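Local coordinates for protein agglutinin alpha chain (Maclura pomifera, PDB 3LLZ) that binds D-galactose-containing glycans as a lectin of the jacalin family, recognising the T-antigen disaccharide Gal-beta1,3-GalNAc, at residues Val2-Gly7 with Gly118-Trp123; Glu63-Val68 with Phe86-Gln91; Gly70-Val75 with Thr102-Pro107. All coordinates share one frame; numbering follows the deposited sequence.

Contact 1 (Val2-Gly7 with Gly118-Trp123). With NGA (2-acetamido-2-deoxy-beta-D-galactopyranose), chain C.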
loop_
_atom_site.group_PDB
_atom_site.type_symbol
_atom_site.label_atom_id
_atom_site.label_comp_id
_atom_site.label_asym_id
_atom_site.label_seq_id
_atom_site.Cartn_x
_atom_site.Cartn_y
_atom_site.Cartn_z
ATOM N N VAL A 2 7.291 26.568 13.062
ATOM C CA VAL A 2 7.365 25.345 13.843
ATOM C C VAL A 2 6.873 24.213 12.948
ATOM O O VAL A 2 5.761 24.265 12.420
ATOM C CB VAL A 2 6.468 25.426 15.099
ATOM C CG1 VAL A 2 6.459 24.085 15.823
ATOM C CG2 VAL A 2 6.978 26.523 16.028
ATOM N N THR A 3 7.713 23.202 12.759
ATOM C CA THR A 3 7.333 22.071 11.922
ATOM C C THR A 3 6.357 21.159 12.647
ATOM O O THR A 3 6.353 21.074 13.880
ATOM C CB THR A 3 8.559 21.228 11.514
ATOM O OG1 THR A 3 9.221 20.746 12.691
ATOM C CG2 THR A 3 9.534 22.062 10.691
ATOM N N PHE A 4 5.518 20.483 11.875
ATOM C CA PHE A 4 4.558 19.553 12.445
ATOM C C PHE A 4 4.395 18.394 11.484
ATOM O O PHE A 4 4.718 18.503 10.301
ATOM C CB PHE A 4 3.199 20.218 12.688
ATOM C CG PHE A 4 2.422 20.510 11.432
ATOM C CD1 PHE A 4 2.590 21.717 10.758
ATOM C CD2 PHE A 4 1.514 19.577 10.926
ATOM C CE1 PHE A 4 1.867 21.998 9.602
ATOM C CE2 PHE A 4 0.785 19.847 9.767
ATOM C CZ PHE A 4 0.962 21.061 9.105
ATOM N N ASP A 5 3.898 17.283 12.005
ATOM C CA ASP A 5 3.681 16.097 11.199
ATOM C C ASP A 5 2.607 15.295 11.912
ATOM O O ASP A 5 2.887 14.623 12.903
ATOM C CB ASP A 5 4.974 15.282 11.108
ATOM C CG ASP A 5 4.884 14.152 10.104
ATOM O OD1 ASP A 5 3.758 13.784 9.722
ATOM O OD2 ASP A 5 5.948 13.629 9.709
ATOM N N ASP A 6 1.374 15.386 11.427
ATOM C CA ASP A 6 0.272 14.661 12.045
ATOM C C ASP A 6 0.412 13.160 11.844
ATOM O O ASP A 6 -0.097 12.371 12.639
ATOM C CB ASP A 6 -1.075 15.106 11.466
ATOM C CG ASP A 6 -1.451 16.520 11.865
ATOM O OD1 ASP A 6 -0.837 17.060 12.809
ATOM O OD2 ASP A 6 -2.371 17.082 11.241
ATOM N N GLY A 7 1.095 12.764 10.776
ATOM C CA GLY A 7 1.240 11.349 10.502
ATOM C C GLY A 7 0.071 10.868 9.663
ATOM O O GLY A 7 -0.658 11.677 9.078
ATOM N N GLY A 118 3.930 19.686 7.770
ATOM C CA GLY A 118 4.393 20.941 7.215
ATOM C C GLY A 118 5.073 21.822 8.235
ATOM O O GLY A 118 5.736 21.339 9.153
ATOM N N SER A 119 4.897 23.127 8.068
ATOM C CA SER A 119 5.508 24.104 8.957
ATOM C C SER A 119 4.675 25.368 8.971
ATOM O O SER A 119 4.198 25.804 7.928
ATOM C CB SER A 119 6.918 24.434 8.468
ATOM O OG SER A 119 7.466 25.536 9.177
ATOM N N ILE A 120 4.488 25.949 10.151
ATOM C CA ILE A 120 3.724 27.181 10.259
ATOM C C ILE A 120 4.420 28.164 11.190
ATOM O O ILE A 120 4.784 27.820 12.315
ATOM C CB ILE A 120 2.293 26.933 10.793
ATOM C CG1 ILE A 120 1.585 25.890 9.921
ATOM C CG2 ILE A 120 1.499 28.247 10.787
ATOM C CD1 ILE A 120 0.141 25.617 10.321
ATOM N N GLY A 121 4.629 29.376 10.690
ATOM C CA GLY A 121 5.242 30.434 11.479
ATOM C C GLY A 121 4.149 31.481 11.506
ATOM O O GLY A 121 3.067 31.232 12.027
ATOM N N TYR A 122 4.412 32.651 10.944
ATOM C CA TYR A 122 3.371 33.662 10.875
ATOM C C TYR A 122 2.306 33.098 9.936
ATOM O O TYR A 122 1.109 33.303 10.133
ATOM C CB TYR A 122 3.931 34.975 10.320
ATOM C CG TYR A 122 4.567 35.846 11.380
ATOM C CD1 TYR A 122 5.593 35.358 12.189
ATOM C CD2 TYR A 122 4.116 37.145 11.599
ATOM C CE1 TYR A 122 6.151 36.143 13.195
ATOM C CE2 TYR A 122 4.666 37.939 12.603
ATOM C CZ TYR A 122 5.683 37.429 13.398
ATOM O OH TYR A 122 6.216 38.203 14.404
ATOM N N TRP A 123 2.760 32.360 8.926
ATOM C CA TRP A 123 1.867 31.755 7.944
ATOM C C TRP A 123 2.297 30.326 7.652
ATOM O O TRP A 123 3.357 29.878 8.099
ATOM C CB TRP A 123 1.893 32.574 6.648
ATOM C CG TRP A 123 1.578 34.005 6.898
ATOM C CD1 TRP A 123 0.366 34.526 7.236
ATOM C CD2 TRP A 123 2.516 35.087 6.974
ATOM N NE1 TRP A 123 0.487 35.865 7.529
ATOM C CE2 TRP A 123 1.797 36.234 7.376
ATOM C CE3 TRP A 123 3.895 35.196 6.746
ATOM C CZ2 TRP A 123 2.413 37.480 7.558
ATOM C CZ3 TRP A 123 4.509 36.435 6.928
ATOM C CH2 TRP A 123 3.764 37.559 7.331
HETATM C C1 NGA C . 8.515 33.230 11.134
HETATM C C2 NGA C . 9.385 31.961 11.168
HETATM C C3 NGA C . 9.977 31.764 9.777
HETATM C C4 NGA C . 8.830 31.604 8.769
HETATM C C5 NGA C . 7.977 32.886 8.815
HETATM C C6 NGA C . 6.789 32.902 7.857
HETATM C C7 NGA C . 10.663 31.131 13.029
HETATM C C8 NGA C . 11.720 31.383 14.090
HETATM N N2 NGA C . 10.439 32.105 12.152
HETATM O O1 NGA C . 7.924 33.427 12.369
HETATM O O3 NGA C . 10.913 30.652 9.727
HETATM O O4 NGA C . 8.032 30.481 9.124
HETATM O O5 NGA C . 7.465 33.105 10.154
HETATM O O6 NGA C . 5.736 32.045 8.287
HETATM O O7 NGA C . 10.059 30.059 13.008
#
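The ring of F4 lies flat against the backbone of G118, and this aromatic-glycine pairing is the tight part of the contact between two antiparallel strands. F4 CG sits between its own backbone N and carbonyl carbon (chi1 72°), a rotamer that folds the ring back over the neighbouring strand. One ring face then receives G118 N, 3.5 Å above the plane and over its centre, while G118 CA makes a CH-pi contact 4.1 Å from the ring centroid. G118 has no side chain, which lets the ring lie directly on its main chain. Two reciprocal backbone bonds join the pair: F4 N donates to G118 O at 2.9 Å, and G118 N donates back to F4 O. Beyond the glycine, F4 CE1 reaches I120 CG1 at 3.9 Å, extending the apolar patch along the same face.

Towards the chain start the contact is looser. V2 and T3 are solvent-exposed; V2 N is bonded to I120 O and I120 N to V2 O, but the valine side chain adds little, and T3 CG2 comes no nearer to S119 CB than 4.2 Å. S119 turns its hydroxyl to D125 instead. Past the strand end, G121, Y122 and W123 belong to the glycan pocket of this jacalin-type lectin. Y122 N donates to O5 of the bound N-acetylgalactosamine at 3.2 Å and W123 N to its O6 at 3.1 Å, while G121, with no side chain, lets the sugar come close, its CA 3.6 Å from O6. D125 and the N terminus of G1 complete the grip.

Strand 2-5 is the outer strand of a three-stranded sheet, strand 110-120 lies in its middle and strand 124-132 on the far side, where Y126 touches T3 and S119; H44 stacks on F4.

Contact 2 (Glu63-Val68 with Phe86-Gln91)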
loop_
_atom_site.group_PDB
_atom_site.type_symbol
_atom_site.label_atom_id
_atom_site.label_comp_id
_atom_site.label_asym_id
_atom_site.label_seq_id
_atom_site.Cartn_x
_atom_site.Cartn_y
_atom_site.Cartn_z
ATOM N N GLU A 63 -18.201 11.597 1.448
ATOM C CA GLU A 63 -17.498 12.731 0.857
ATOM C C GLU A 63 -16.016 12.692 1.207
ATOM O O GLU A 63 -15.645 12.471 2.361
ATOM C CB GLU A 63 -18.094 14.053 1.353
ATOM C CG GLU A 63 -17.432 15.280 0.732
ATOM C CD GLU A 63 -18.009 16.595 1.227
ATOM O OE1 GLU A 63 -17.764 17.623 0.561
ATOM O OE2 GLU A 63 -18.694 16.608 2.274
ATOM N N TYR A 64 -15.172 12.902 0.204
ATOM C CA TYR A 64 -13.731 12.910 0.411
ATOM C C TYR A 64 -13.078 13.853 -0.587
ATOM O O TYR A 64 -13.622 14.127 -1.653
ATOM C CB TYR A 64 -13.150 11.500 0.249
ATOM C CG TYR A 64 -13.612 10.810 -1.007
ATOM C CD1 TYR A 64 -14.845 10.162 -1.052
ATOM C CD2 TYR A 64 -12.846 10.856 -2.172
ATOM C CE1 TYR A 64 -15.307 9.580 -2.225
ATOM C CE2 TYR A 64 -13.301 10.279 -3.353
ATOM C CZ TYR A 64 -14.532 9.645 -3.372
ATOM O OH TYR A 64 -14.999 9.094 -4.541
ATOM N N ILE A 65 -11.904 14.344 -0.225
ATOM C CA ILE A 65 -11.153 15.268 -1.060
ATOM C C ILE A 65 -10.596 14.600 -2.316
ATOM O O ILE A 65 -9.992 13.530 -2.240
ATOM C CB ILE A 65 -9.995 15.867 -0.240
ATOM C CG1 ILE A 65 -10.568 16.679 0.929
ATOM C CG2 ILE A 65 -9.102 16.720 -1.126
ATOM C CD1 ILE A 65 -9.539 17.091 1.961
ATOM N N VAL A 66 -10.799 15.234 -3.472
ATOM C CA VAL A 66 -10.282 14.694 -4.725
ATOM C C VAL A 66 -9.215 15.603 -5.329
ATOM O O VAL A 66 -8.566 15.251 -6.312
ATOM C CB VAL A 66 -11.407 14.451 -5.760
ATOM C CG1 VAL A 66 -12.407 13.444 -5.204
ATOM C CG2 VAL A 66 -12.090 15.760 -6.125
ATOM N N GLU A 67 -9.043 16.786 -4.744
ATOM C CA GLU A 67 -8.010 17.705 -5.205
ATOM C C GLU A 67 -7.732 18.830 -4.224
ATOM O O GLU A 67 -8.649 19.403 -3.637
ATOM C CB GLU A 67 -8.365 18.333 -6.561
ATOM C CG GLU A 67 -7.215 19.184 -7.117
ATOM C CD GLU A 67 -7.500 19.800 -8.476
ATOM O OE1 GLU A 67 -8.306 19.235 -9.241
ATOM O OE2 GLU A 67 -6.895 20.847 -8.787
ATOM N N VAL A 68 -6.449 19.122 -4.042
ATOM C CA VAL A 68 -6.020 20.225 -3.197
ATOM C C VAL A 68 -5.193 21.094 -4.132
ATOM O O VAL A 68 -4.323 20.592 -4.845
ATOM C CB VAL A 68 -5.122 19.771 -2.024
ATOM C CG1 VAL A 68 -4.647 20.996 -1.231
ATOM C CG2 VAL A 68 -5.888 18.830 -1.120
ATOM N N PHE A 86 -10.056 23.236 -1.615
ATOM C CA PHE A 86 -10.262 21.808 -1.409
ATOM C C PHE A 86 -11.489 21.355 -2.181
ATOM O O PHE A 86 -12.608 21.760 -1.873
ATOM C CB PHE A 86 -10.456 21.480 0.076
ATOM C CG PHE A 86 -9.223 21.667 0.911
ATOM C CD1 PHE A 86 -8.944 22.893 1.506
ATOM C CD2 PHE A 86 -8.331 20.615 1.099
ATOM C CE1 PHE A 86 -7.795 23.069 2.276
ATOM C CE2 PHE A 86 -7.178 20.780 1.867
ATOM C CZ PHE A 86 -6.909 22.010 2.457
ATOM N N LYS A 87 -11.272 20.522 -3.192
ATOM C CA LYS A 87 -12.367 20.004 -3.995
ATOM C C LYS A 87 -12.676 18.579 -3.553
ATOM O O LYS A 87 -11.770 17.754 -3.434
ATOM C CB LYS A 87 -11.979 20.008 -5.476
ATOM C CG LYS A 87 -13.048 19.450 -6.404
ATOM C CD LYS A 87 -12.556 19.422 -7.844
ATOM C CE LYS A 87 -13.549 18.729 -8.759
ATOM N NZ LYS A 87 -13.029 18.639 -10.154
ATOM N N THR A 88 -13.945 18.293 -3.281
ATOM C CA THR A 88 -14.328 16.943 -2.891
ATOM C C THR A 88 -15.181 16.379 -4.013
ATOM O O THR A 88 -15.407 17.046 -5.021
ATOM C CB THR A 88 -15.148 16.912 -1.582
ATOM O OG1 THR A 88 -16.456 17.450 -1.812
ATOM C CG2 THR A 88 -14.450 17.725 -0.502
ATOM N N ASN A 89 -15.645 15.148 -3.847
ATOM C CA ASN A 89 -16.479 14.523 -4.860
ATOM C C ASN A 89 -17.884 15.119 -4.825
ATOM O O ASN A 89 -18.705 14.849 -5.702
ATOM C CB ASN A 89 -16.531 13.006 -4.630
ATOM C CG ASN A 89 -17.013 12.637 -3.239
ATOM O OD1 ASN A 89 -16.581 13.218 -2.243
ATOM N ND2 ASN A 89 -17.903 11.658 -3.164
ATOM N N LYS A 90 -18.150 15.951 -3.823
ATOM C CA LYS A 90 -19.461 16.575 -3.673
ATOM C C LYS A 90 -19.487 18.070 -3.983
ATOM O O LYS A 90 -20.471 18.578 -4.526
ATOM C CB LYS A 90 -19.988 16.352 -2.253
ATOM C CG LYS A 90 -20.175 14.892 -1.865
ATOM C CD LYS A 90 -21.226 14.208 -2.726
ATOM C CE LYS A 90 -21.493 12.791 -2.238
ATOM N NZ LYS A 90 -21.954 12.772 -0.818
ATOM N N GLN A 91 -18.417 18.779 -3.637
ATOM C CA GLN A 91 -18.376 20.218 -3.878
ATOM C C GLN A 91 -16.968 20.787 -3.749
ATOM O O GLN A 91 -16.010 20.055 -3.508
ATOM C CB GLN A 91 -19.303 20.930 -2.891
ATOM C CG GLN A 91 -18.817 20.902 -1.451
ATOM C CD GLN A 91 -19.903 21.275 -0.460
ATOM O OE1 GLN A 91 -20.780 20.470 -0.153
ATOM N NE2 GLN A 91 -19.856 22.505 0.035
#
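A classic beta bulge interrupts the hairpin of strands 65-75 and 78-88: V66 and E67 both face K87, whose carbonyl oxygen takes two N-H groups. V66 N approaches K87 O at 2.7 Å in the carbonyl plane, E67 N at 3.2 Å and tilted from it, while K87 N returns a bond to E67 O. Beside the bulge, F86 CD2 packs against V68 CG2 and I65 CD1, facing the core beside I15 of strand 11-19. This hairpin forms the two central strands of a four-stranded sheet of the jacalin-type beta-prism, and at its open end side chains supplement the backbone bonds; N89 N still donates to Y64 O. N89 OD1 accepts from Y64 N at 2.8 Å, imitating a backbone carbonyl, and the N89 amide stacks over one face of the Y64 ring, the planes 23° apart. N89 ND2 is hydrogen-bonded to S62 O. T88 OG1 is gripped three times: it donates to the anti lone pair of E63 OE1 at 2.7 Å, and accepts from K90 N and Q91 N, which makes an ST turn and ST motif. The extended E63 chain (CG anti to the backbone N, chi1 -178°) carries OE1 there, where Y93 OH also binds it.

Contact 3 (Gly70-Val75 with Thr102-Pro107)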
loop_
_atom_site.group_PDB
_atom_site.type_symbol
_atom_site.label_atom_id
_atom_site.label_comp_id
_atom_site.label_asym_id
_atom_site.label_seq_id
_atom_site.Cartn_x
_atom_site.Cartn_y
_atom_site.Cartn_z
ATOM N N GLY A 70 -3.801 25.527 -4.826
ATOM C CA GLY A 70 -3.627 26.810 -4.181
ATOM C C GLY A 70 -2.539 27.626 -4.831
ATOM O O GLY A 70 -2.118 27.344 -5.953
ATOM N N TYR A 71 -2.082 28.647 -4.116
ATOM C CA TYR A 71 -1.035 29.522 -4.614
ATOM C C TYR A 71 0.070 29.703 -3.592
ATOM O O TYR A 71 -0.183 29.733 -2.386
ATOM C CB TYR A 71 -1.604 30.897 -4.972
ATOM C CG TYR A 71 -2.313 30.938 -6.301
ATOM C CD1 TYR A 71 -3.634 30.513 -6.427
ATOM C CD2 TYR A 71 -1.650 31.378 -7.442
ATOM C CE1 TYR A 71 -4.278 30.529 -7.664
ATOM C CE2 TYR A 71 -2.281 31.395 -8.679
ATOM C CZ TYR A 71 -3.592 30.970 -8.783
ATOM O OH TYR A 71 -4.213 30.988 -10.012
ATOM N N VAL A 72 1.292 29.822 -4.097
ATOM C CA VAL A 72 2.476 30.022 -3.277
ATOM C C VAL A 72 3.056 31.372 -3.660
ATOM O O VAL A 72 3.173 31.689 -4.841
ATOM C CB VAL A 72 3.533 28.933 -3.539
ATOM C CG1 VAL A 72 4.825 29.282 -2.818
ATOM C CG2 VAL A 72 3.018 27.587 -3.062
ATOM N N GLY A 73 3.412 32.169 -2.661
ATOM C CA GLY A 73 3.969 33.476 -2.945
ATOM C C GLY A 73 4.645 34.047 -1.720
ATOM O O GLY A 73 4.618 33.444 -0.652
ATOM N N LYS A 74 5.248 35.219 -1.865
ATOM C CA LYS A 74 5.935 35.835 -0.744
ATOM C C LYS A 74 5.096 36.835 0.035
ATOM O O LYS A 74 4.294 37.587 -0.524
ATOM C CB LYS A 74 7.219 36.519 -1.221
ATOM C CG LYS A 74 8.310 35.563 -1.682
ATOM C CD LYS A 74 9.554 36.324 -2.101
ATOM C CE LYS A 74 10.677 35.376 -2.493
ATOM N NZ LYS A 74 11.909 36.114 -2.900
ATOM N N VAL A 75 5.275 36.802 1.348
ATOM C CA VAL A 75 4.612 37.712 2.263
ATOM C C VAL A 75 5.740 38.116 3.201
ATOM O O VAL A 75 6.338 37.267 3.863
ATOM C CB VAL A 75 3.481 37.020 3.052
ATOM C CG1 VAL A 75 2.882 37.993 4.060
ATOM C CG2 VAL A 75 2.404 36.533 2.087
ATOM N N THR A 102 2.529 31.608 -7.566
ATOM C CA THR A 102 2.717 30.369 -8.313
ATOM C C THR A 102 1.668 29.338 -7.910
ATOM O O THR A 102 1.548 28.986 -6.739
ATOM C CB THR A 102 4.117 29.788 -8.054
ATOM O OG1 THR A 102 5.106 30.747 -8.448
ATOM C CG2 THR A 102 4.323 28.497 -8.837
ATOM N N PRO A 103 0.884 28.845 -8.879
ATOM C CA PRO A 103 -0.138 27.854 -8.539
ATOM C C PRO A 103 0.422 26.448 -8.404
ATOM O O PRO A 103 1.477 26.125 -8.948
ATOM C CB PRO A 103 -1.116 27.959 -9.703
ATOM C CG PRO A 103 -0.194 28.223 -10.860
ATOM C CD PRO A 103 0.766 29.261 -10.290
ATOM N N PHE A 104 -0.289 25.622 -7.646
ATOM C CA PHE A 104 0.089 24.228 -7.476
ATOM C C PHE A 104 -1.211 23.459 -7.367
ATOM O O PHE A 104 -2.241 24.011 -6.969
ATOM C CB PHE A 104 0.962 24.023 -6.224
ATOM C CG PHE A 104 0.226 24.183 -4.927
ATOM C CD1 PHE A 104 -0.441 23.103 -4.345
ATOM C CD2 PHE A 104 0.197 25.412 -4.282
ATOM C CE1 PHE A 104 -1.122 23.256 -3.140
ATOM C CE2 PHE A 104 -0.479 25.572 -3.082
ATOM C CZ PHE A 104 -1.140 24.493 -2.509
ATOM N N SER A 105 -1.177 22.188 -7.737
ATOM C CA SER A 105 -2.381 21.382 -7.668
ATOM C C SER A 105 -2.057 19.915 -7.531
ATOM O O SER A 105 -1.132 19.405 -8.171
ATOM C CB SER A 105 -3.231 21.588 -8.924
ATOM O OG SER A 105 -2.534 21.163 -10.085
ATOM N N LEU A 106 -2.814 19.245 -6.675
ATOM C CA LEU A 106 -2.647 17.819 -6.486
ATOM C C LEU A 106 -3.999 17.164 -6.693
ATOM O O LEU A 106 -4.794 17.032 -5.757
ATOM C CB LEU A 106 -2.127 17.484 -5.086
ATOM C CG LEU A 106 -1.941 15.973 -4.868
ATOM C CD1 LEU A 106 -0.785 15.458 -5.720
ATOM C CD2 LEU A 106 -1.681 15.696 -3.398
ATOM N N PRO A 107 -4.306 16.799 -7.946
ATOM C CA PRO A 107 -5.576 16.144 -8.246
ATOM C C PRO A 107 -5.326 14.683 -7.888
ATOM O O PRO A 107 -4.219 14.184 -8.088
ATOM C CB PRO A 107 -5.728 16.325 -9.763
ATOM C CG PRO A 107 -4.692 17.352 -10.137
ATOM C CD PRO A 107 -3.567 17.097 -9.180
HETATM O O HOH W 1 5.255 32.887 -6.462
#
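V72 O is held by two donors, T102 N at 2.8 Å and a water at 2.9 Å, and the same water is also hydrogen-bonded to T102 OG1, so that it bridges the backbone of one strand to the side chain of the other. The site belongs to an antiparallel strand pair of the jacalin beta-prism, in which strand 102-108 runs along the outer side of strand 65-75. V72 N answers with a bond to T102 O, completing one hydrogen-bonded pair; G70 and F104 form a second, with F104 N donating to G70 O at 3.0 Å and G70 N to F104 O. Y71 and P103 sit between them as a non-hydrogen-bonded pair. That position suits proline, which has no N-H to offer.

The two faces are filled differently. On one, P103 CB lies over a face of the Y71 ring, offset toward its rim, and makes a CH-pi contact 4.1 Å from the centroid, with Y71 CE2 the nearest ring atom. On the other, the F104 side chain takes the rotamer with CG between the backbone N and the carbonyl carbon (chi1 71°), which lays its ring across G70. With no side chain on G70, the ring settles directly on the main chain, F104 CE2 3.4 Å from G70 C. V72 CG2 meets the same ring from further along the strand, the two side chains crossing at about a right angle.

The edge continues into the assembly: a bound peptide chain stacks an aromatic ring on F104, and P103 packs against P103 of a second subunit. G70 N stands 3.6 Å above the F104 ring plane, over its centre.

In the fold
Contacts 2 and 3 share strand 65-75 and one four-stranded sheet: contact 2 pairs its start with strand 78-88, contact 3 its later half with strand 102-108. Their centres are about 17 Å apart, yet they meet where V68 O and L106 N, 2.7 Å apart, probably hydrogen-bond. Contact 1, in a different sheet, closes a loop of chain within which both others are nested. It touches contact 3 through W123 CH2 and V75 CG1, at 3.4 Å, where W123 also lines the glycan pocket; in contact 3, the side chain of V72 is about 11 Å from the bound NGA. Contact 2 lies across the chain's centre from contact 1, about 23 Å between centres.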